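Local coordinates for protein Isomerase/lactonizing enzyme (Agrobacterium fabrum str. C58, PDB 2NQL) that belongs to the enolase superfamily, in its mandelate racemase/muconate lactonizing enzyme branch, and carries a sodium ion in its barrel domain, at residues L171-Y174 with W175-R178; I198-L201 with R202-G206. All blocks are in the same frame, centred on the assembly; numbering follows the deposited sequence.

Contact 1 (L171-Y174 with W175-R178); sequences LAKY and WQDR
Tyr174 and Trp175, neighbours in the last turn of helix 165-177, form a T-shaped pair: the tyrosine turns the CD2 edge of its ring toward one face of the indole, near the CD1-NE1 rim of its five-membered ring. The ring planes stand at 89°, with centroids 5.2 Å apart. Tyr174 CD2 lies 3.8 Å from Trp175 CD1. Tyr174 CG is anti to the backbone N (chi1 173°), which lays the phenol against the indole; Trp175 CG is instead anti to its carbonyl carbon. Arg178, one turn after Tyr174, lies alongside the phenol and points the same way. Its CD comes to 3.5 Å from Tyr174 CE2 and also sits over the rim of the indole face that receives Tyr174. A bend at chi3 then brings the guanidinium edge to the phenol oxygen, where Arg178 NH1 gives a weak hydrogen bond to Tyr174 OH (3.1 Å). On the side of the preceding turn, Leu171 CG packs 4.3 Å from Trp175 CD1, while Leu171 O takes the Trp175 N-H in the helical i to i+4 pattern. That pattern runs on to Asp177 N; the bond from Arg178 N to Tyr174 O is weak. Beyond the helix, Phe180 meets the indole edge-to-face and His344 also packs against it. Chemically, the buried indole is met by aromatic and apolar groups, and the exposed Tyr174 and Arg178 cover part of one face with a ring edge and a methylene; their bent polar bond probably adds little strength.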
# COMPACT_ATOMS: atom_id res chain seq x y z
N LEU A 171 20.21 31.87 -4.16
CA LEU A 171 20.50 30.66 -3.42
C LEU A 171 21.12 29.56 -4.29
O LEU A 171 22.06 28.88 -3.86
CB LEU A 171 19.25 30.18 -2.67
CG LEU A 171 19.46 29.26 -1.47
CD1 LEU A 171 20.39 29.88 -0.41
CD2 LEU A 171 18.09 28.99 -0.86
N ALA A 172 20.62 29.39 -5.52
CA ALA A 172 21.17 28.39 -6.43
C ALA A 172 22.60 28.75 -6.80
O ALA A 172 23.48 27.89 -6.85
CB ALA A 172 20.28 28.25 -7.71
N LYS A 173 22.83 30.05 -7.02
CA LYS A 173 24.16 30.51 -7.41
C LYS A 173 25.15 30.31 -6.27
O LYS A 173 26.31 29.96 -6.51
CB LYS A 173 24.12 31.99 -7.82
CG LYS A 173 25.39 32.50 -8.51
CD LYS A 173 25.26 34.01 -8.78
CE LYS A 173 26.58 34.63 -9.23
NZ LYS A 173 27.02 34.11 -10.55
N TYR A 174 24.69 30.55 -5.04
CA TYR A 174 25.48 30.29 -3.85
C TYR A 174 25.96 28.84 -3.81
O TYR A 174 27.16 28.56 -3.56
CB TYR A 174 24.67 30.63 -2.58
CG TYR A 174 25.37 30.23 -1.31
CD1 TYR A 174 26.40 31.01 -0.77
CD2 TYR A 174 25.04 29.04 -0.66
CE1 TYR A 174 27.06 30.62 0.40
CE2 TYR A 174 25.69 28.64 0.50
CZ TYR A 174 26.69 29.43 1.01
OH TYR A 174 27.31 29.02 2.15
N TRP A 175 25.03 27.91 -4.05
CA TRP A 175 25.37 26.49 -4.12
C TRP A 175 26.26 26.12 -5.30
O TRP A 175 27.15 25.28 -5.14
CB TRP A 175 24.10 25.60 -4.01
CG TRP A 175 23.64 25.59 -2.57
CD1 TRP A 175 22.64 26.35 -2.01
CD2 TRP A 175 24.25 24.87 -1.49
NE1 TRP A 175 22.57 26.11 -0.66
CE2 TRP A 175 23.55 25.22 -0.31
CE3 TRP A 175 25.30 23.94 -1.41
CZ2 TRP A 175 23.87 24.68 0.94
CZ3 TRP A 175 25.63 23.41 -0.15
CH2 TRP A 175 24.91 23.78 1.00
N GLN A 176 26.06 26.76 -6.45
CA GLN A 176 26.96 26.61 -7.60
C GLN A 176 28.40 26.99 -7.23
O GLN A 176 29.34 26.28 -7.59
CB GLN A 176 26.48 27.43 -8.80
CG GLN A 176 27.20 27.10 -10.11
CD GLN A 176 26.73 27.96 -11.27
OE1 GLN A 176 26.68 29.19 -11.16
NE2 GLN A 176 26.40 27.32 -12.39
N ASP A 177 28.55 28.09 -6.50
CA ASP A 177 29.86 28.60 -6.06
C ASP A 177 30.53 27.65 -5.06
O ASP A 177 31.75 27.68 -4.86
CB ASP A 177 29.72 29.98 -5.41
CG ASP A 177 29.44 31.08 -6.41
OD1 ASP A 177 29.58 30.84 -7.64
OD2 ASP A 177 29.05 32.18 -5.97
N ARG A 178 29.72 26.80 -4.42
CA ARG A 178 30.23 25.73 -3.57
C ARG A 178 30.58 24.45 -4.35
O ARG A 178 30.97 23.45 -3.73
CB ARG A 178 29.22 25.41 -2.46
CG ARG A 178 28.99 26.54 -1.45
CD ARG A 178 28.02 26.11 -0.36
NE ARG A 178 28.60 25.09 0.52
CZ ARG A 178 29.17 25.35 1.69
NH1 ARG A 178 29.24 26.60 2.15
NH2 ARG A 178 29.69 24.35 2.40

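Contact 2 (I198-L201 with R202-G206); sequences IANL and RQVLG
Val204 has CG1 anti to its backbone N (chi1 167°), which leaves CG2 beside that N and 3.4 Å from Asn200 O, with the amide OD1 of Asn200 further off at 4.1 Å. Leu205, its CG anti to the carbonyl carbon, folds back over the preceding turn: CG is 3.4 Å from Leu201 O, the oxygen that accepts its own N-H, and its CD1 approaches Leu201 CB at 4.4 Å. The turns are regular here: Ile198 O accepts from Arg202 N, and Val204 N reaches Asn200 O at 2.8 Å in a nearly straight bond of 172°. Arg202 bends at chi2 and again at chi3, so that the chain curls toward the C-terminal end of helix 194-205. There Arg202 NH1 donates to Gly206 O at 2.9 Å, with the acceptor lying in the guanidinium plane. Gly206 N in turn bonds to Arg202 O, so side chain and backbone of one arginine both hold the first residue beyond the helix. Gly206 leaves helical geometry with positive phi (91°), a conformation suited to glycine, since a CB would be jammed against the preceding carbonyl oxygen. The guanidinium is also held from beyond the helix, by Phe234 O at NE and Ala209 O at NH1, with a long, weak ion pair to Asp235. Within the beta-alpha-beta unit of strands 182-186 and 210-214, Ile198, Leu201 and Leu205 pack on Ile211 and on Phe183 or Phe185, while Leu201, Val204 and Leu205 meet helix 165-177.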
# COMPACT_ATOMS: atom_id res chain seq x y z
N ILE A 198 12.61 28.29 -14.57
CA ILE A 198 13.73 27.67 -15.28
C ILE A 198 14.51 28.68 -16.12
O ILE A 198 15.73 28.60 -16.19
CB ILE A 198 13.34 26.40 -16.11
CG1 ILE A 198 14.58 25.56 -16.46
CG2 ILE A 198 12.50 26.75 -17.35
CD1 ILE A 198 14.31 24.12 -16.96
N ALA A 199 13.79 29.63 -16.73
CA ALA A 199 14.39 30.78 -17.44
C ALA A 199 15.36 31.56 -16.54
O ALA A 199 16.51 31.80 -16.91
CB ALA A 199 13.27 31.71 -17.95
N ASN A 200 14.89 31.93 -15.35
CA ASN A 200 15.74 32.59 -14.38
C ASN A 200 16.94 31.78 -13.93
O ASN A 200 18.07 32.28 -13.95
CB ASN A 200 14.93 33.06 -13.17
CG ASN A 200 15.76 33.92 -12.23
OD1 ASN A 200 16.19 35.01 -12.60
ND2 ASN A 200 16.00 33.42 -11.03
N LEU A 201 16.70 30.53 -13.53
CA LEU A 201 17.76 29.62 -13.14
C LEU A 201 18.81 29.43 -14.24
O LEU A 201 20.01 29.54 -13.96
CB LEU A 201 17.20 28.28 -12.63
CG LEU A 201 16.43 28.38 -11.29
CD1 LEU A 201 15.82 27.04 -10.91
CD2 LEU A 201 17.28 28.96 -10.13
N ARG A 202 18.36 29.19 -15.47
CA ARG A 202 19.26 29.04 -16.63
C ARG A 202 20.14 30.30 -16.86
O ARG A 202 21.34 30.18 -17.11
CB ARG A 202 18.44 28.70 -17.89
CG ARG A 202 19.24 28.47 -19.17
CD ARG A 202 20.33 27.42 -18.97
NE ARG A 202 19.76 26.08 -18.85
CZ ARG A 202 20.38 25.05 -18.26
NH1 ARG A 202 21.57 25.21 -17.70
NH2 ARG A 202 19.77 23.87 -18.20
N GLN A 203 19.52 31.47 -16.73
CA GLN A 203 20.22 32.76 -16.86
C GLN A 203 21.25 32.95 -15.75
O GLN A 203 22.41 33.26 -16.01
CB GLN A 203 19.20 33.90 -16.86
CG GLN A 203 19.73 35.22 -17.38
CD GLN A 203 19.66 36.31 -16.33
OE1 GLN A 203 20.41 36.30 -15.35
NE2 GLN A 203 18.75 37.26 -16.53
N VAL A 204 20.81 32.72 -14.51
CA VAL A 204 21.69 32.81 -13.35
C VAL A 204 22.84 31.79 -13.39
O VAL A 204 24.00 32.16 -13.21
CB VAL A 204 20.89 32.75 -12.02
CG1 VAL A 204 21.82 32.52 -10.81
CG2 VAL A 204 20.08 34.03 -11.85
N LEU A 205 22.52 30.52 -13.67
CA LEU A 205 23.51 29.44 -13.54
C LEU A 205 24.35 29.17 -14.78
O LEU A 205 25.43 28.56 -14.69
CB LEU A 205 22.85 28.14 -13.07
CG LEU A 205 22.12 28.23 -11.71
CD1 LEU A 205 21.21 27.01 -11.50
CD2 LEU A 205 23.12 28.36 -10.56
N GLY A 206 23.89 29.62 -15.94
CA GLY A 206 24.67 29.41 -17.17
C GLY A 206 24.27 28.13 -17.88
O GLY A 206 23.54 27.30 -17.31

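Contact 1 comes first along the chain, at the end of helix 165-177; contact 2 follows at the end of helix 194-205, and their centres are 12 Å apart. Strand 182-186 links the two helices, which belong to successive beta-alpha-beta units of the enolase-type C-terminal barrel and lie next to each other on its outside. They touch directly: Ala172 CB packs 3.9 Å from Leu201 CD2, and Gln176 NE2 probably hydrogen-bonds to Leu205 O at 2.8 Å. One helix thus probably offers a side-chain amide to a carbonyl at the other's C-terminal end. Each contact lies within one helix and its exit; the touches between them pack two adjacent helices of the outer layer.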